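Local coordinates for protein hydrogenase 2 maturation peptidase (Thaumarchaeota archaeon SCGC AB-539-E09, PDB 5TTX) that probably acts as a hydrogenase 2 maturation peptidase, trimming the C-terminal end of the large-subunit precursor of a nickel-iron hydrogenase, at residues A[84-87]-A[88-92]; A[105-108]-A[109-113]. All coordinates share one frame; numbering follows the deposited sequence.

Interaction 1: A[84-87]-A[88-92]; sequences LEVR and GLDED
Arg87 and Asp90 form an i to i+3 salt bridge on the first turn of helix 86-98, just past the N-cap residue Glu85. Their side chains run alongside each other, pointing the same way. The guanidinium turns its NE edge to the carboxylate, and NE and NH1 of Arg87 both bond to the single oxygen OD2 of Asp90, each at 3.1 Å. OD2 lies in the guanidinium plane, but the two flat groups stand 61° apart, and both nitrogens come to OD2 from the same face of the carboxylate, NE from well above it and NH1 on the syn side. Bends at chi2 and chi3 (-65° and 79°) fold the arginine chain back far enough for this grip. NH2 has a weak bond to the carbonyl of Leu119. With an alanine in place of Asp90, the NE edge of Arg87 would probably lose its anionic mate and the guanidinium would be freer to swing.

The backbone bonds are those of a starting helix: Leu89 N to Glu85 O at 3.1 Å, Asp90 N to Val86 O at 3.0 Å and Glu91 N to Arg87 O at 3.2 Å.

Val86, Leu89 and Asp90 all touch Ile116 of helix 107-116, and Leu89 also meets Leu89 of the second subunit. Within the turn, the CG1 methyl of Val86 lies 4.0 Å from OD1 of Asp90, the carboxylate oxygen not used in the salt bridge.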
ATOM      1  N   LEU A  84     -11.957  20.034  24.134  1.00 41.20           N
ATOM      2  CA  LEU A  84     -11.015  19.263  23.353  1.00 36.21           C
ATOM      3  C   LEU A  84     -11.778  18.632  22.193  1.00 40.50           C
ATOM      4  O   LEU A  84     -12.603  17.741  22.402  1.00 40.98           O
ATOM      5  CB  LEU A  84     -10.357  18.197  24.214  1.00 28.95           C
ATOM      6  CG  LEU A  84      -9.430  17.356  23.350  1.00 41.08           C
ATOM      7  CD1 LEU A  84      -8.285  18.256  22.862  1.00 39.58           C
ATOM      8  CD2 LEU A  84      -8.913  16.156  24.134  1.00 48.32           C
ATOM      9  N   GLU A  85     -11.483  19.071  20.968  1.00 45.28           N
ATOM     10  CA  GLU A  85     -12.146  18.557  19.765  1.00 44.38           C
ATOM     11  C   GLU A  85     -11.450  17.270  19.312  1.00 46.49           C
ATOM     12  O   GLU A  85     -10.485  17.291  18.537  1.00 49.19           O
ATOM     13  CB  GLU A  85     -12.134  19.619  18.674  1.00 49.40           C
ATOM     14  CG  GLU A  85     -13.471  20.315  18.453  1.00 63.53           C
ATOM     15  CD  GLU A  85     -13.321  21.770  18.057  1.00 73.55           C
ATOM     16  OE1 GLU A  85     -12.177  22.231  17.865  1.00 77.71           O
ATOM     17  OE2 GLU A  85     -14.355  22.460  17.952  1.00 82.35           O
ATOM     18  N   VAL A  86     -11.967  16.125  19.775  1.00 38.25           N
ATOM     19  CA  VAL A  86     -11.215  14.876  19.653  1.00 42.78           C
ATOM     20  C   VAL A  86     -11.309  14.282  18.245  1.00 39.55           C
ATOM     21  O   VAL A  86     -10.340  13.694  17.755  1.00 39.07           O
ATOM     22  CB  VAL A  86     -11.659  13.866  20.726  1.00 49.70           C
ATOM     23  CG1 VAL A  86     -10.833  12.583  20.620  1.00 50.35           C
ATOM     24  CG2 VAL A  86     -11.488  14.468  22.114  1.00 42.80           C
ATOM     25  N   ARG A  87     -12.452  14.401  17.561  1.00 38.06           N
ATOM     26  CA  ARG A  87     -12.489  13.894  16.187  1.00 48.19           C
ATOM     27  C   ARG A  87     -11.520  14.678  15.308  1.00 39.44           C
ATOM     28  O   ARG A  87     -10.798  14.093  14.496  1.00 43.60           O
ATOM     29  CB  ARG A  87     -13.913  13.918  15.605  1.00 52.67           C
ATOM     30  CG  ARG A  87     -14.896  12.819  16.161  1.00 65.16           C
ATOM     31  CD  ARG A  87     -14.559  11.300  15.848  1.00 57.30           C
ATOM     32  NE  ARG A  87     -13.512  10.686  16.693  1.00 63.24           N
ATOM     33  CZ  ARG A  87     -13.648  10.271  17.966  1.00 63.45           C
ATOM     34  NH1 ARG A  87     -12.617   9.731  18.606  1.00 64.40           N
ATOM     35  NH2 ARG A  87     -14.784  10.403  18.631  1.00 54.98           N
ATOM     36  N   GLY A  88     -11.443  15.995  15.500  1.00 38.38           N
ATOM     37  CA  GLY A  88     -10.416  16.767  14.824  1.00 39.81           C
ATOM     38  C   GLY A  88      -9.023  16.255  15.137  1.00 49.05           C
ATOM     39  O   GLY A  88      -8.170  16.161  14.248  1.00 53.05           O
ATOM     40  N   LEU A  89      -8.792  15.873  16.395  1.00 40.42           N
ATOM     41  CA  LEU A  89      -7.472  15.407  16.798  1.00 40.46           C
ATOM     42  C   LEU A  89      -7.096  14.091  16.115  1.00 45.64           C
ATOM     43  O   LEU A  89      -5.938  13.919  15.715  1.00 46.51           O
ATOM     44  CB  LEU A  89      -7.413  15.276  18.314  1.00 39.98           C
ATOM     45  CG  LEU A  89      -6.175  14.620  18.923  1.00 45.19           C
ATOM     46  CD1 LEU A  89      -4.911  15.416  18.609  1.00 38.61           C
ATOM     47  CD2 LEU A  89      -6.366  14.443  20.438  1.00 31.88           C
ATOM     48  N   ASP A  90      -8.050  13.157  15.961  1.00 46.05           N
ATOM     49  CA  ASP A  90      -7.805  11.962  15.147  1.00 54.12           C
ATOM     50  C   ASP A  90      -7.278  12.342  13.774  1.00 56.56           C
ATOM     51  O   ASP A  90      -6.239  11.839  13.322  1.00 57.95           O
ATOM     52  CB  ASP A  90      -9.082  11.145  14.950  1.00 64.57           C
ATOM     53  CG  ASP A  90      -9.673  10.649  16.242  1.00 83.48           C
ATOM     54  OD1 ASP A  90      -9.207  11.089  17.307  1.00 92.18           O
ATOM     55  OD2 ASP A  90     -10.610   9.819  16.190  1.00 87.61           O
ATOM     56  N   GLU A  91      -8.011  13.216  13.089  1.00 54.36           N
ATOM     57  CA  GLU A  91      -7.634  13.603  11.740  1.00 53.45           C
ATOM     58  C   GLU A  91      -6.214  14.130  11.701  1.00 56.36           C
ATOM     59  O   GLU A  91      -5.437  13.772  10.801  1.00 56.80           O
ATOM     60  CB  GLU A  91      -8.613  14.641  11.204  1.00 49.16           C
ATOM     61  CG  GLU A  91      -9.874  14.029  10.684  1.00 51.31           C
ATOM     62  CD  GLU A  91      -9.613  12.944   9.651  1.00 59.75           C
ATOM     63  OE1 GLU A  91      -9.748  11.757  10.006  1.00 64.30           O
ATOM     64  OE2 GLU A  91      -9.260  13.263   8.490  1.00 63.71           O
ATOM     65  N   ASP A  92      -5.844  14.964  12.681  1.00 42.09           N
ATOM     66  CA  ASP A  92      -4.483  15.487  12.704  1.00 47.12           C
ATOM     67  C   ASP A  92      -3.467  14.371  12.875  1.00 49.40           C
ATOM     68  O   ASP A  92      -2.367  14.444  12.316  1.00 59.95           O
ATOM     69  CB  ASP A  92      -4.330  16.532  13.811  1.00 45.67           C
ATOM     70  CG  ASP A  92      -5.229  17.724  13.598  1.00 51.31           C
ATOM     71  OD1 ASP A  92      -5.604  17.963  12.439  1.00 64.29           O
ATOM     72  OD2 ASP A  92      -5.581  18.421  14.575  1.00 63.06           O
TER

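Interaction 2: A[105-108]-A[109-113]; sequences GLEG and LLKFA
Glu107 and Lys111, one turn apart near the start of helix 107-116, reach across each other on a side that meets the third subunit, Glu107 packing on its Leu19 and Lys111 on its Leu137. Both chains are extended beyond CG, but they leave the backbone differently: Glu107 CG is anti to its own N (chi1 170°), whereas Lys111 CG lies beside its N (chi1 -76°), which sends the lysine back along the helix toward the glutamate. The salt bridge joins Lys111 NZ to Glu107 OE2 at 2.9 Å, with the ammonium above the carboxylate plane. Lys111 CE passes 3.7 Å from Glu107 CG, adding an aliphatic contact beneath the charges.

Leu109 points its side chain another way, its CB beside the backbone at the start of the turn. The backbone beneath is held by Lys111 N to Glu107 O and Phe112 N to Gly108 O, the latter at 3.0 Å. The ring of Phe112 meets that of Phe112 of the second subunit, their planes at about 55°.

Within the chain, Leu109 and Phe112 pack on Ile93 of helix 86-98, so the two helices lie against each other.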
ATOM      1  N   GLY A 105       7.582   8.169  14.513  0.50 60.78           N
ATOM      2  CA  GLY A 105       7.377   6.860  13.923  0.50 65.96           C
ATOM      3  C   GLY A 105       5.924   6.485  13.719  0.50 69.45           C
ATOM      4  O   GLY A 105       5.023   7.245  14.083  0.50 68.49           O
ATOM      5  N   LEU A 106       5.675   5.310  13.142  0.50 71.13           N
ATOM      6  CA  LEU A 106       4.301   4.941  12.822  0.50 67.76           C
ATOM      7  C   LEU A 106       3.649   4.092  13.905  0.50 64.82           C
ATOM      8  O   LEU A 106       2.468   4.290  14.206  0.50 63.62           O
ATOM      9  CB  LEU A 106       4.240   4.200  11.485  0.50 67.47           C
ATOM     10  CG  LEU A 106       2.813   3.998  10.971  0.50 66.83           C
ATOM     11  CD1 LEU A 106       2.097   5.336  10.871  0.50 63.62           C
ATOM     12  CD2 LEU A 106       2.790   3.272   9.628  0.50 69.06           C
ATOM     13  N   GLU A 107       4.382   3.145  14.498  1.00 58.73           N
ATOM     14  CA  GLU A 107       3.750   2.243  15.450  1.00 56.86           C
ATOM     15  C   GLU A 107       3.272   2.994  16.688  1.00 60.72           C
ATOM     16  O   GLU A 107       2.099   2.899  17.075  1.00 57.02           O
ATOM     17  CB  GLU A 107       4.722   1.132  15.832  1.00 60.94           C
ATOM     18  CG  GLU A 107       4.218   0.313  16.978  1.00 67.78           C
ATOM     19  CD  GLU A 107       4.952  -0.983  17.128  1.00 74.34           C
ATOM     20  OE1 GLU A 107       5.985  -1.158  16.452  1.00 80.70           O
ATOM     21  OE2 GLU A 107       4.489  -1.832  17.915  1.00 79.91           O
ATOM     22  N   GLY A 108       4.169   3.769  17.305  1.00 58.63           N
ATOM     23  CA  GLY A 108       3.799   4.518  18.492  1.00 47.70           C
ATOM     24  C   GLY A 108       2.712   5.535  18.218  1.00 53.70           C
ATOM     25  O   GLY A 108       1.835   5.769  19.053  1.00 60.83           O
ATOM     26  N   LEU A 109       2.752   6.147  17.041  1.00 49.97           N
ATOM     27  CA  LEU A 109       1.683   7.051  16.648  1.00 44.37           C
ATOM     28  C   LEU A 109       0.348   6.329  16.513  1.00 52.81           C
ATOM     29  O   LEU A 109      -0.710   6.929  16.738  1.00 54.61           O
ATOM     30  CB  LEU A 109       2.053   7.703  15.329  1.00 41.30           C
ATOM     31  CG  LEU A 109       1.170   8.798  14.801  1.00 44.01           C
ATOM     32  CD1 LEU A 109       1.180   9.915  15.838  1.00 46.90           C
ATOM     33  CD2 LEU A 109       1.774   9.242  13.536  1.00 41.74           C
ATOM     34  N   LEU A 110       0.376   5.054  16.123  1.00 53.90           N
ATOM     35  CA  LEU A 110      -0.845   4.278  15.938  1.00 54.79           C
ATOM     36  C   LEU A 110      -1.418   3.825  17.276  1.00 49.12           C
ATOM     37  O   LEU A 110      -2.642   3.751  17.437  1.00 49.24           O
ATOM     38  CB  LEU A 110      -0.556   3.072  15.032  1.00 48.60           C
ATOM     39  CG  LEU A 110      -0.580   3.323  13.523  1.00 50.57           C
ATOM     40  CD1 LEU A 110      -0.192   2.062  12.706  1.00 48.55           C
ATOM     41  CD2 LEU A 110      -1.963   3.827  13.130  1.00 46.43           C
ATOM     42  N   LYS A 111      -0.532   3.486  18.215  1.00 42.65           N
ATOM     43  CA  LYS A 111      -0.916   3.202  19.596  1.00 49.34           C
ATOM     44  C   LYS A 111      -1.588   4.410  20.232  1.00 47.21           C
ATOM     45  O   LYS A 111      -2.679   4.307  20.803  1.00 55.24           O
ATOM     46  CB  LYS A 111       0.322   2.806  20.401  1.00 43.03           C
ATOM     47  CG  LYS A 111       0.824   1.408  20.154  1.00 53.86           C
ATOM     48  CD  LYS A 111       2.233   1.198  20.729  1.00 56.00           C
ATOM     49  CE  LYS A 111       2.795  -0.173  20.306  1.00 63.76           C
ATOM     50  NZ  LYS A 111       4.296  -0.249  20.348  1.00 66.05           N
ATOM     51  N   PHE A 112      -0.943   5.570  20.126  1.00 39.87           N
ATOM     52  CA  PHE A 112      -1.539   6.811  20.593  1.00 38.98           C
ATOM     53  C   PHE A 112      -2.917   7.018  19.978  1.00 54.74           C
ATOM     54  O   PHE A 112      -3.871   7.377  20.675  1.00 57.80           O
ATOM     55  CB  PHE A 112      -0.600   7.962  20.248  1.00 36.79           C
ATOM     56  CG  PHE A 112      -1.129   9.298  20.599  1.00 45.21           C
ATOM     57  CD1 PHE A 112      -1.469   9.601  21.900  1.00 45.84           C
ATOM     58  CD2 PHE A 112      -1.260  10.277  19.635  1.00 42.95           C
ATOM     59  CE1 PHE A 112      -1.952  10.845  22.227  1.00 38.79           C
ATOM     60  CE2 PHE A 112      -1.742  11.526  19.969  1.00 42.71           C
ATOM     61  CZ  PHE A 112      -2.091  11.803  21.261  1.00 37.50           C
ATOM     62  N   ALA A 113      -3.044   6.771  18.671  1.00 50.12           N
ATOM     63  CA  ALA A 113      -4.335   6.921  18.016  1.00 47.88           C
ATOM     64  C   ALA A 113      -5.339   5.867  18.491  1.00 50.97           C
ATOM     65  O   ALA A 113      -6.550   6.112  18.446  1.00 46.19           O
ATOM     66  CB  ALA A 113      -4.162   6.862  16.489  1.00 39.39           C
TER

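Following the chain from the N terminus, strand 79-83, an outermost strand of this chain's mixed sheet, leads into interaction 1 at the start of helix 86-98. Interaction 2 opens only after that helix has ended and the chain has turned into helix 107-116, which in turn leads to strand 122-128, the neighbour of 79-83. Each contact closes just a single helical turn; they stand in series, neither nesting nor crossing. The centres of interactions 1 and 2 are about 15 Å apart and the two do not touch, but the helices that carry them pack together as a pair projecting from the sheet. Both contacts border the second subunit, and interaction 2 also reaches the third.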